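Local coordinates for G-protein interacting protein 1 (Dictyostelium discoideum, PDB 5Z1N), which probably binds heterotrimeric G proteins through the beta-gamma complex, helps hold them in the cytosol during chemotaxis and carries the lipid-binding C-terminal region that makes up this chain, at residues K23-V28 against F129-S134; D77-Y82 against K140-L145; G5-I10 against E36-I41. All coordinates share one frame; numbering follows the deposited sequence. Where two conformers were deposited one is given.

Interaction 1. Residues K23-V28 against F129-S134. With PEF (di-palmitoyl-3-sn-phosphatidylethanolamine), chain B.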
loop_
_atom_site.group_PDB
_atom_site.type_symbol
_atom_site.label_atom_id
_atom_site.label_comp_id
_atom_site.label_asym_id
_atom_site.label_seq_id
_atom_site.Cartn_x
_atom_site.Cartn_y
_atom_site.Cartn_z
ATOM N N LYS A 23 12.037 1.269 -1.853
ATOM C CA LYS A 23 13.071 2.299 -1.918
ATOM C C LYS A 23 12.652 3.538 -1.138
ATOM O O LYS A 23 13.458 4.121 -0.393
ATOM C CB LYS A 23 13.381 2.658 -3.371
ATOM C CG LYS A 23 14.482 3.702 -3.517
ATOM C CD LYS A 23 15.087 3.706 -4.916
ATOM C CE LYS A 23 14.059 4.080 -5.977
ATOM N NZ LYS A 23 14.614 3.954 -7.361
ATOM N N ILE A 24 11.384 3.942 -1.273
ATOM C CA ILE A 24 10.919 5.108 -0.521
ATOM C C ILE A 24 11.006 4.853 0.984
ATOM O O ILE A 24 11.452 5.720 1.755
ATOM C CB ILE A 24 9.495 5.484 -0.966
ATOM C CG1 ILE A 24 9.548 6.109 -2.364
ATOM C CG2 ILE A 24 8.856 6.438 0.025
ATOM C CD1 ILE A 24 8.201 6.229 -3.054
ATOM N N ILE A 25 10.608 3.655 1.424
ATOM C CA ILE A 25 10.684 3.322 2.846
ATOM C C ILE A 25 12.127 3.377 3.329
ATOM O O ILE A 25 12.411 3.899 4.416
ATOM C CB ILE A 25 10.057 1.944 3.118
ATOM C CG1 ILE A 25 8.565 1.954 2.796
ATOM C CG2 ILE A 25 10.268 1.541 4.575
ATOM C CD1 ILE A 25 7.903 0.621 3.032
ATOM N N LYS A 26 13.056 2.826 2.541
ATOM C CA LYS A 26 14.474 2.946 2.867
ATOM C C LYS A 26 14.851 4.402 3.105
ATOM O O LYS A 26 15.495 4.738 4.104
ATOM C CB LYS A 26 15.333 2.359 1.743
ATOM C CG LYS A 26 15.551 0.858 1.813
ATOM C CD LYS A 26 16.805 0.436 1.051
ATOM C CE LYS A 26 16.708 0.781 -0.420
ATOM N NZ LYS A 26 17.934 0.357 -1.162
ATOM N N ARG A 27 14.431 5.286 2.197
ATOM C CA ARG A 27 14.814 6.688 2.314
ATOM C C ARG A 27 14.217 7.354 3.550
ATOM O O ARG A 27 14.861 8.222 4.150
ATOM C CB ARG A 27 14.409 7.445 1.049
ATOM C CG ARG A 27 15.129 6.972 -0.212
ATOM C CD ARG A 27 16.626 7.283 -0.175
ATOM N NE ARG A 27 17.409 6.233 0.477
ATOM C CZ ARG A 27 17.933 5.187 -0.152
ATOM N NH1 ARG A 27 18.632 4.288 0.524
ATOM N NH2 ARG A 27 17.756 5.035 -1.458
ATOM N N VAL A 28 13.004 6.973 3.957
ATOM C CA VAL A 28 12.375 7.666 5.078
ATOM C C VAL A 28 12.682 7.055 6.442
ATOM O O VAL A 28 12.537 7.746 7.461
ATOM C CB VAL A 28 10.849 7.737 4.909
ATOM C CG1 VAL A 28 10.489 8.511 3.651
ATOM C CG2 VAL A 28 10.269 6.346 4.889
ATOM N N PHE A 129 -0.133 -1.852 7.418
ATOM C CA PHE A 129 -0.995 -0.788 6.912
ATOM C C PHE A 129 -0.811 0.505 7.692
ATOM O O PHE A 129 -0.930 1.596 7.124
ATOM C CB PHE A 129 -2.461 -1.216 6.971
ATOM C CG PHE A 129 -2.949 -1.916 5.734
ATOM C CD1 PHE A 129 -3.479 -1.195 4.678
ATOM C CD2 PHE A 129 -2.905 -3.296 5.640
ATOM C CE1 PHE A 129 -3.938 -1.838 3.543
ATOM C CE2 PHE A 129 -3.361 -3.945 4.509
ATOM C CZ PHE A 129 -3.881 -3.216 3.461
ATOM N N ALA A 130 -0.535 0.407 8.992
ATOM C CA ALA A 130 -0.362 1.607 9.799
ATOM C C ALA A 130 0.890 2.363 9.387
ATOM O O ALA A 130 0.904 3.598 9.391
ATOM C CB ALA A 130 -0.306 1.246 11.282
ATOM N N PHE A 131 1.952 1.643 9.025
ATOM C CA PHE A 131 3.140 2.323 8.525
ATOM C C PHE A 131 2.908 2.869 7.122
ATOM O O PHE A 131 3.127 4.058 6.864
ATOM C CB PHE A 131 4.339 1.379 8.538
ATOM C CG PHE A 131 5.625 2.040 8.140
ATOM C CD1 PHE A 131 6.030 2.063 6.817
ATOM C CD2 PHE A 131 6.423 2.649 9.092
ATOM C CE1 PHE A 131 7.211 2.676 6.451
ATOM C CE2 PHE A 131 7.606 3.261 8.733
ATOM C CZ PHE A 131 8.000 3.273 7.412
ATOM N N LEU A 132 2.460 2.011 6.199
ATOM C CA LEU A 132 2.330 2.415 4.801
ATOM C C LEU A 132 1.258 3.477 4.610
ATOM O O LEU A 132 1.339 4.272 3.665
ATOM C CB LEU A 132 2.007 1.206 3.926
ATOM C CG LEU A 132 3.055 0.108 3.800
ATOM C CD1 LEU A 132 2.419 -1.106 3.156
ATOM C CD2 LEU A 132 4.248 0.591 2.994
ATOM N N GLY A 133 0.243 3.494 5.467
ATOM C CA GLY A 133 -0.812 4.478 5.394
ATOM C C GLY A 133 -0.670 5.623 6.368
ATOM O O GLY A 133 -1.623 6.391 6.540
ATOM N N SER A 134 0.483 5.767 7.014
ATOM C CA SER A 134 0.655 6.800 8.023
ATOM C C SER A 134 0.717 8.180 7.380
ATOM O O SER A 134 1.433 8.388 6.397
ATOM C CB SER A 134 1.926 6.544 8.827
ATOM O OG SER A 134 2.258 7.674 9.612
HETATM C C2 PEF B . -0.797 -8.398 -8.979
HETATM C C1 PEF B . -2.128 -9.127 -9.116
HETATM N N PEF B . -6.363 -8.319 -13.197
HETATM C C3 PEF B . -0.408 -7.696 -10.270
HETATM C C4 PEF B . -5.734 -9.168 -11.019
HETATM C C5 PEF B . -6.841 -9.079 -12.061
HETATM C C10 PEF B . 0.216 -7.291 -7.122
HETATM C C11 PEF B . 0.119 -6.484 -5.851
HETATM C C12 PEF B . 1.200 -5.412 -5.770
HETATM C C13 PEF B . 0.831 -4.456 -4.640
HETATM C C14 PEF B . 1.907 -3.419 -4.338
HETATM C C15 PEF B . 1.301 -2.322 -3.467
HETATM C C16 PEF B . 2.338 -1.304 -3.018
HETATM C C17 PEF B . 1.680 -0.029 -2.496
HETATM C C18 PEF B . 0.526 -0.325 -1.544
HETATM C C19 PEF B . 0.469 0.690 -0.406
HETATM C C20 PEF B . 0.510 2.129 -0.911
HETATM C C21 PEF B . 1.584 2.923 -0.176
HETATM C C22 PEF B . 1.734 4.326 -0.751
HETATM C C23 PEF B . 3.039 4.970 -0.294
HETATM C C24 PEF B . 3.126 6.415 -0.768
HETATM C C25 PEF B . 4.485 7.010 -0.475
HETATM C C30 PEF B . -0.645 -5.247 -10.013
HETATM C C31 PEF B . -1.459 -3.982 -10.142
HETATM C C32 PEF B . -1.980 -3.558 -8.774
HETATM C C33 PEF B . -3.062 -4.506 -8.272
HETATM C C34 PEF B . -3.099 -4.522 -6.749
HETATM C C35 PEF B . -4.303 -5.303 -6.232
HETATM C C36 PEF B . -4.058 -5.831 -4.823
HETATM C C37 PEF B . -5.359 -6.196 -4.116
HETATM C C38 PEF B . -5.077 -6.895 -2.788
HETATM C C39 PEF B . -5.805 -6.215 -1.633
HETATM C C40 PEF B . -5.565 -6.931 -0.307
HETATM C C41 PEF B . -4.087 -6.962 0.070
HETATM C C42 PEF B . -3.520 -5.562 0.292
HETATM C C43 PEF B . -2.106 -5.637 0.855
HETATM C C44 PEF B . -1.504 -4.251 1.048
HETATM C C45 PEF B . -0.200 -4.336 1.811
HETATM O O4 PEF B . 1.249 -7.847 -7.448
HETATM O O5 PEF B . 0.493 -5.218 -9.574
HETATM O O2 PEF B . -0.953 -7.406 -7.973
HETATM O O3 PEF B . -1.215 -6.528 -10.388
HETATM O O1P PEF B . -3.026 -11.620 -11.767
HETATM O O2P PEF B . -4.271 -10.901 -9.565
HETATM O O3P PEF B . -2.322 -9.548 -10.460
HETATM O O4P PEF B . -4.509 -9.562 -11.637
HETATM P P PEF B . -3.532 -10.545 -10.829
#
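Ile25 meets Phe131 and Leu132 in the interior of the TNFAIP8-like helical domain, where helix 12-28 packs against the end of helix 119-132. At Ile25 the backbones approach most closely, 8.6 Å from its CA to CA of Leu132, and only apolar side-chain atoms meet between them. From CB of Ile25 the chain divides. The CG2 branch, opposite the backbone N, comes to 3.8 Å from CE1 of Phe131, oblique to the ring, and also nears CZ. CG1 lies 4.0 Å from the same CE1. Beyond it CD1, also near CE1, reaches 3.7 Å from CD2 of Leu132, the two side chains crossing at about a right angle. Phe131 sends its ring toward Ile25 because CG stands anti to the backbone N (chi1 -175°). Its ring also meets that of Phe137 in the next helix, while Ile25 and Leu132 touch Met37 and Ile41, respectively, of helix 31-53. The helical backbone angles end at Gly133, and the Ser134 side chain then caps helix 135-144 through weak bonds. Phe129, one turn before Gly133, belongs to the phosphatidylethanolamine pocket: its CZ lies 3.5 Å from C44, near the end of one acyl chain.

Interaction 2. Residues D77-Y82 against K140-L145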
loop_
_atom_site.group_PDB
_atom_site.type_symbol
_atom_site.label_atom_id
_atom_site.label_comp_id
_atom_site.label_asym_id
_atom_site.label_seq_id
_atom_site.Cartn_x
_atom_site.Cartn_y
_atom_site.Cartn_z
ATOM N N ASP A 77 -2.635 10.331 -5.643
ATOM C CA ASP A 77 -2.482 10.943 -6.957
ATOM C C ASP A 77 -2.790 12.430 -6.886
ATOM O O ASP A 77 -2.002 13.261 -7.356
ATOM C CB ASP A 77 -3.376 10.244 -7.977
ATOM C CG ASP A 77 -3.116 10.717 -9.393
ATOM O OD1 ASP A 77 -4.090 11.100 -10.075
ATOM O OD2 ASP A 77 -1.940 10.720 -9.817
ATOM N N ARG A 78 -3.901 12.786 -6.228
ATOM C CA ARG A 78 -4.247 14.197 -6.098
ATOM C C ARG A 78 -3.114 14.956 -5.430
ATOM O O ARG A 78 -2.654 15.988 -5.939
ATOM C CB ARG A 78 -5.544 14.355 -5.301
ATOM C CG ARG A 78 -6.768 13.768 -5.980
ATOM C CD ARG A 78 -8.023 14.102 -5.199
ATOM N NE ARG A 78 -9.225 13.551 -5.817
ATOM C CZ ARG A 78 -10.421 13.553 -5.242
ATOM N NH1 ARG A 78 -10.575 14.076 -4.031
ATOM N NH2 ARG A 78 -11.464 13.030 -5.874
ATOM N N ALA A 79 -2.607 14.422 -4.314
ATOM C CA ALA A 79 -1.546 15.126 -3.615
ATOM C C ALA A 79 -0.284 15.158 -4.457
ATOM O O ALA A 79 0.450 16.155 -4.440
ATOM C CB ALA A 79 -1.277 14.475 -2.261
ATOM N N PHE A 80 -0.043 14.100 -5.232
ATOM C CA PHE A 80 1.157 14.094 -6.044
ATOM C C PHE A 80 1.104 15.158 -7.127
ATOM O O PHE A 80 2.159 15.559 -7.629
ATOM C CB PHE A 80 1.390 12.722 -6.669
ATOM C CG PHE A 80 2.694 12.621 -7.404
ATOM C CD1 PHE A 80 3.893 12.640 -6.712
ATOM C CD2 PHE A 80 2.723 12.536 -8.788
ATOM C CE1 PHE A 80 5.100 12.564 -7.385
ATOM C CE2 PHE A 80 3.928 12.458 -9.466
ATOM C CZ PHE A 80 5.116 12.472 -8.765
ATOM N N ARG A 81 -0.093 15.645 -7.477
ATOM C CA ARG A 81 -0.155 16.744 -8.438
ATOM C C ARG A 81 0.575 17.972 -7.909
ATOM O O ARG A 81 1.100 18.771 -8.694
ATOM C CB ARG A 81 -1.613 17.075 -8.773
ATOM C CG ARG A 81 -1.796 18.248 -9.741
ATOM C CD ARG A 81 -2.090 19.536 -8.987
ATOM N NE ARG A 81 -2.299 20.687 -9.863
ATOM C CZ ARG A 81 -1.324 21.486 -10.283
ATOM N NH1 ARG A 81 -1.603 22.514 -11.072
ATOM N NH2 ARG A 81 -0.070 21.253 -9.923
ATOM N N TYR A 82 0.643 18.125 -6.587
ATOM C CA TYR A 82 1.306 19.262 -5.965
ATOM C C TYR A 82 2.688 18.918 -5.430
ATOM O O TYR A 82 3.326 19.774 -4.810
ATOM C CB TYR A 82 0.435 19.828 -4.838
ATOM C CG TYR A 82 -0.958 20.186 -5.296
ATOM C CD1 TYR A 82 -1.208 21.389 -5.945
ATOM C CD2 TYR A 82 -2.020 19.309 -5.103
ATOM C CE1 TYR A 82 -2.488 21.717 -6.377
ATOM C CE2 TYR A 82 -3.297 19.626 -5.529
ATOM C CZ TYR A 82 -3.525 20.829 -6.166
ATOM O OH TYR A 82 -4.796 21.136 -6.593
ATOM N N LYS A 140 6.439 13.216 5.464
ATOM C CA LYS A 140 7.880 13.073 5.285
ATOM C C LYS A 140 8.231 12.856 3.818
ATOM O O LYS A 140 9.171 13.463 3.300
ATOM C CB LYS A 140 8.406 11.919 6.139
ATOM C CG LYS A 140 9.889 11.620 5.944
ATOM C CD LYS A 140 10.756 12.450 6.881
ATOM C CE LYS A 140 12.241 12.240 6.601
ATOM N NZ LYS A 140 13.074 13.239 7.327
ATOM N N VAL A 141 7.478 11.997 3.131
ATOM C CA VAL A 141 7.753 11.718 1.724
ATOM C C VAL A 141 7.602 12.982 0.884
ATOM O O VAL A 141 8.450 13.297 0.040
ATOM C CB VAL A 141 6.835 10.589 1.221
ATOM C CG1 VAL A 141 6.711 10.622 -0.293
ATOM C CG2 VAL A 141 7.361 9.239 1.692
ATOM N N TRP A 142 6.529 13.738 1.117
ATOM C CA TRP A 142 6.241 14.899 0.289
ATOM C C TRP A 142 7.189 16.059 0.557
ATOM O O TRP A 142 7.307 16.945 -0.297
ATOM C CB TRP A 142 4.792 15.351 0.494
ATOM C CG TRP A 142 3.892 15.019 -0.661
ATOM C CD1 TRP A 142 3.398 15.887 -1.595
ATOM C CD2 TRP A 142 3.382 13.725 -1.009
ATOM N NE1 TRP A 142 2.609 15.216 -2.496
ATOM C CE2 TRP A 142 2.583 13.889 -2.162
ATOM C CE3 TRP A 142 3.519 12.447 -0.458
ATOM C CZ2 TRP A 142 1.927 12.823 -2.774
ATOM C CZ3 TRP A 142 2.864 11.386 -1.068
ATOM C CH2 TRP A 142 2.077 11.583 -2.213
ATOM N N ASP A 143 7.866 16.084 1.708
ATOM C CA ASP A 143 8.760 17.199 2.013
ATOM C C ASP A 143 10.246 16.876 1.919
ATOM O O ASP A 143 11.029 17.758 1.563
ATOM C CB ASP A 143 8.477 17.743 3.417
ATOM C CG ASP A 143 7.442 18.839 3.415
ATOM O OD1 ASP A 143 6.969 19.208 2.320
ATOM O OD2 ASP A 143 7.103 19.337 4.505
ATOM N N ASP A 144 10.659 15.648 2.223
ATOM C CA ASP A 144 12.058 15.358 2.516
ATOM C C ASP A 144 12.701 14.386 1.533
ATOM O O ASP A 144 13.838 13.957 1.765
ATOM C CB ASP A 144 12.186 14.815 3.946
ATOM C CG ASP A 144 11.898 15.873 5.002
ATOM O OD1 ASP A 144 11.808 17.067 4.644
ATOM O OD2 ASP A 144 11.755 15.513 6.192
ATOM N N LEU A 145 12.023 14.027 0.451
ATOM C CA LEU A 145 12.606 13.128 -0.536
ATOM C C LEU A 145 13.332 13.913 -1.620
ATOM O O LEU A 145 12.963 15.041 -1.958
ATOM C CB LEU A 145 11.538 12.247 -1.189
ATOM C CG LEU A 145 11.013 11.025 -0.438
ATOM C CD1 LEU A 145 10.162 10.180 -1.369
ATOM C CD2 LEU A 145 12.151 10.203 0.144
#
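Phe80 and Trp142 mark the closest backbone approach, with their CA atoms 8.2 Å apart near the C-terminal ends of helices 59-81 and 135-144. At that spacing a single large side chain bridges the gap, and Trp142 supplies it. Its indole NE1 donates to Ala79 O at 3.1 Å, with an N-H...O angle of 156°. The acceptor lies close to the indole plane, but NE1 stands well above the carbonyl plane, 76° out of it. Tyr82 N reaches Ala79 O from the opposite face of that plane, at 2.9 Å, so two donors grip one oxygen in the last turn of the helix. Farther along the indole edge, CZ2 lies 3.4 Å from Phe80 N, which sits in the ring plane. CB of Ala79, 3.6 Å from CZ2, instead stands well off the plane, to one side of the ring. To present this edge Trp142 takes a chi1 of -106°, well off a staggered value. Phe80 adds its CB, 3.9 Å from CZ2, and has CZ2 near the plane of its own ring, at the edge. Tyr83, just after the first helix, meets the Trp142 ring edge-to-face, and the bound phosphatidylethanolamine comes within about 5 Å of the indole. Around this pair, helix 92-113 packs against Ala79 through Ile94 and Leu95, helix 151-158 meets Phe80 through Leu151 and Ile155, and helix 12-28 covers Val141 through Ile24 and Val28.

Interaction 3. Residues G5-I10 against E36-I41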
loop_
_atom_site.group_PDB
_atom_site.type_symbol
_atom_site.label_atom_id
_atom_site.label_comp_id
_atom_site.label_asym_id
_atom_site.label_seq_id
_atom_site.Cartn_x
_atom_site.Cartn_y
_atom_site.Cartn_z
ATOM N N GLY A 5 10.142 -17.516 -3.469
ATOM C CA GLY A 5 8.859 -18.033 -3.917
ATOM C C GLY A 5 7.764 -16.987 -3.885
ATOM O O GLY A 5 6.999 -16.844 -4.848
ATOM N N LEU A 6 7.676 -16.238 -2.782
ATOM C CA LEU A 6 6.702 -15.158 -2.687
ATOM C C LEU A 6 6.811 -14.209 -3.872
ATOM O O LEU A 6 5.796 -13.767 -4.419
ATOM C CB LEU A 6 6.896 -14.396 -1.375
ATOM C CG LEU A 6 7.013 -15.217 -0.089
ATOM C CD1 LEU A 6 7.148 -14.297 1.115
ATOM C CD2 LEU A 6 5.813 -16.138 0.071
ATOM N N LYS A 7 8.041 -13.901 -4.299
ATOM C CA LYS A 7 8.221 -13.000 -5.431
ATOM C C LYS A 7 7.857 -13.666 -6.752
ATOM O O LYS A 7 7.335 -12.996 -7.651
ATOM C CB LYS A 7 9.656 -12.477 -5.472
ATOM C CG LYS A 7 9.984 -11.525 -4.333
ATOM C CD LYS A 7 11.301 -10.804 -4.551
ATOM C CE LYS A 7 11.576 -9.826 -3.417
ATOM N NZ LYS A 7 12.763 -8.963 -3.682
ATOM N N LYS A 8 8.108 -14.967 -6.900
ATOM C CA LYS A 8 7.672 -15.601 -8.139
ATOM C C LYS A 8 6.173 -15.877 -8.163
ATOM O O LYS A 8 5.660 -16.314 -9.198
ATOM C CB LYS A 8 8.462 -16.891 -8.407
ATOM C CG LYS A 8 8.248 -18.034 -7.439
ATOM C CD LYS A 8 9.517 -18.876 -7.327
ATOM C CE LYS A 8 9.209 -20.363 -7.203
ATOM N NZ LYS A 8 10.441 -21.163 -6.941
ATOM N N LEU A 9 5.456 -15.613 -7.071
ATOM C CA LEU A 9 4.000 -15.694 -7.070
ATOM C C LEU A 9 3.315 -14.374 -7.417
ATOM O O LEU A 9 2.082 -14.323 -7.445
ATOM C CB LEU A 9 3.503 -16.188 -5.709
ATOM C CG LEU A 9 3.776 -17.664 -5.416
ATOM C CD1 LEU A 9 3.301 -18.032 -4.020
ATOM C CD2 LEU A 9 3.103 -18.540 -6.460
ATOM N N ILE A 10 4.064 -13.303 -7.662
ATOM C CA ILE A 10 3.458 -12.085 -8.201
ATOM C C ILE A 10 4.225 -11.670 -9.452
ATOM O O ILE A 10 5.435 -11.921 -9.548
ATOM C CB ILE A 10 3.418 -10.950 -7.163
ATOM C CG1 ILE A 10 4.825 -10.487 -6.804
ATOM C CG2 ILE A 10 2.631 -11.369 -5.921
ATOM C CD1 ILE A 10 4.860 -9.076 -6.285
ATOM N N GLU A 36 11.498 -5.534 6.360
ATOM C CA GLU A 36 10.329 -6.061 7.057
ATOM C C GLU A 36 9.044 -5.730 6.310
ATOM O O GLU A 36 8.170 -6.588 6.154
ATOM C CB GLU A 36 10.269 -5.509 8.484
ATOM C CG GLU A 36 9.071 -6.016 9.287
ATOM C CD GLU A 36 8.686 -5.094 10.431
ATOM O OE1 GLU A 36 9.175 -3.946 10.474
ATOM O OE2 GLU A 36 7.887 -5.520 11.290
ATOM N N MET A 37 8.912 -4.488 5.843
ATOM C CA MET A 37 7.698 -4.087 5.144
ATOM C C MET A 37 7.571 -4.796 3.803
ATOM O O MET A 37 6.462 -5.157 3.398
ATOM C CB MET A 37 7.672 -2.571 4.964
ATOM C CG MET A 37 7.451 -1.809 6.265
ATOM S SD MET A 37 5.791 -2.047 6.919
ATOM C CE MET A 37 6.120 -2.196 8.672
ATOM N N GLU A 38 8.686 -5.005 3.098
ATOM C CA GLU A 38 8.627 -5.749 1.842
ATOM C C GLU A 38 8.144 -7.173 2.081
ATOM O O GLU A 38 7.232 -7.663 1.395
ATOM C CB GLU A 38 9.997 -5.751 1.157
ATOM C CG GLU A 38 10.045 -6.571 -0.128
ATOM C CD GLU A 38 11.463 -6.817 -0.628
ATOM O OE1 GLU A 38 12.378 -6.974 0.207
ATOM O OE2 GLU A 38 11.663 -6.847 -1.860
ATOM N N LYS A 39 8.739 -7.851 3.070
ATOM C CA LYS A 39 8.293 -9.197 3.412
ATOM C C LYS A 39 6.822 -9.208 3.810
ATOM O O LYS A 39 6.071 -10.102 3.406
ATOM C CB LYS A 39 9.153 -9.765 4.541
ATOM C CG LYS A 39 8.810 -11.196 4.920
ATOM C CD LYS A 39 9.800 -11.768 5.924
ATOM C CE LYS A 39 9.426 -11.394 7.350
ATOM N NZ LYS A 39 9.873 -12.428 8.328
ATOM N N ASN A 40 6.393 -8.222 4.601
ATOM C CA ASN A 40 5.014 -8.193 5.083
ATOM C C ASN A 40 4.033 -7.998 3.935
ATOM O O ASN A 40 3.004 -8.683 3.857
ATOM C CB ASN A 40 4.846 -7.083 6.120
ATOM C CG ASN A 40 5.419 -7.452 7.472
ATOM O OD1 ASN A 40 5.939 -8.552 7.664
ATOM N ND2 ASN A 40 5.330 -6.525 8.421
ATOM N N ILE A 41 4.333 -7.056 3.038
ATOM C CA ILE A 41 3.474 -6.812 1.882
ATOM C C ILE A 41 3.351 -8.078 1.046
ATOM O O ILE A 41 2.246 -8.495 0.669
ATOM C CB ILE A 41 4.019 -5.636 1.051
ATOM C CG1 ILE A 41 3.871 -4.320 1.812
ATOM C CG2 ILE A 41 3.304 -5.540 -0.285
ATOM C CD1 ILE A 41 4.501 -3.148 1.102
HETATM O O HOH W 1 14.231 -7.475 -2.402
#
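Lys7 and Glu38 join helix 4-8, the first of the chain, to helix 31-53 by a salt bridge, with NZ of Lys7 3.0 Å from OE2 of Glu38. Both side chains are extended beyond CG, which brings the ammonium and the carboxylate together. Lys7 turns CG opposite its carbonyl carbon (chi1 -69°) and runs straight from there to NZ. Glu38 instead places CG opposite the backbone N (chi1 177°) and brings its carboxylate toward Lys7. The two chains cross at about a right angle and meet at NZ and OE2, although CE of Lys7 also comes to 3.4 Å from OE2. NZ approaches from above the carboxylate plane, 39° out of it. A water 2.7 Å from Glu38 OE2 also lies beside NZ, but its 2.5 Å separation from NZ of Lys7 is short enough to make the bridge it suggests doubtful. The other oxygen, OE1, forms a salt bridge with Lys22; each carboxylate oxygen thus pairs with a lysine, which would probably favour the charged form. Past the short helix, Ile10, a residue of the phosphatidylethanolamine pocket, packs on Leu42 and Ile46 of helix 31-53 and on Ile18 of helix 12-28. Helix 119-132 meets Met37 through Thr128 and Asn40 through Leu124.

In the fold
Interactions 1 and 2 are buried, whereas interaction 3 is partly buried, at the N-terminal edge of the bundle. They join three different helix pairs, 12-28 with 119-132, 59-81 with 135-144 and 4-8 with 31-53, and share no helix. Interaction 1 is wholly apolar, interaction 2 adds one indole-to-carbonyl bond to its packing, and interaction 3 rests on an ion pair. Interaction 1 touches both others: Arg27 CB meets Leu145 CD2 at 3.7 Å, and Phe131 CB meets Met37 CE at 4.0 Å. Interactions 2 and 3 lie on opposite sides of the chain's centre, their centres about 26 Å apart. Phe129 and Ile10 give interactions 1 and 3 a share in the lipid pocket.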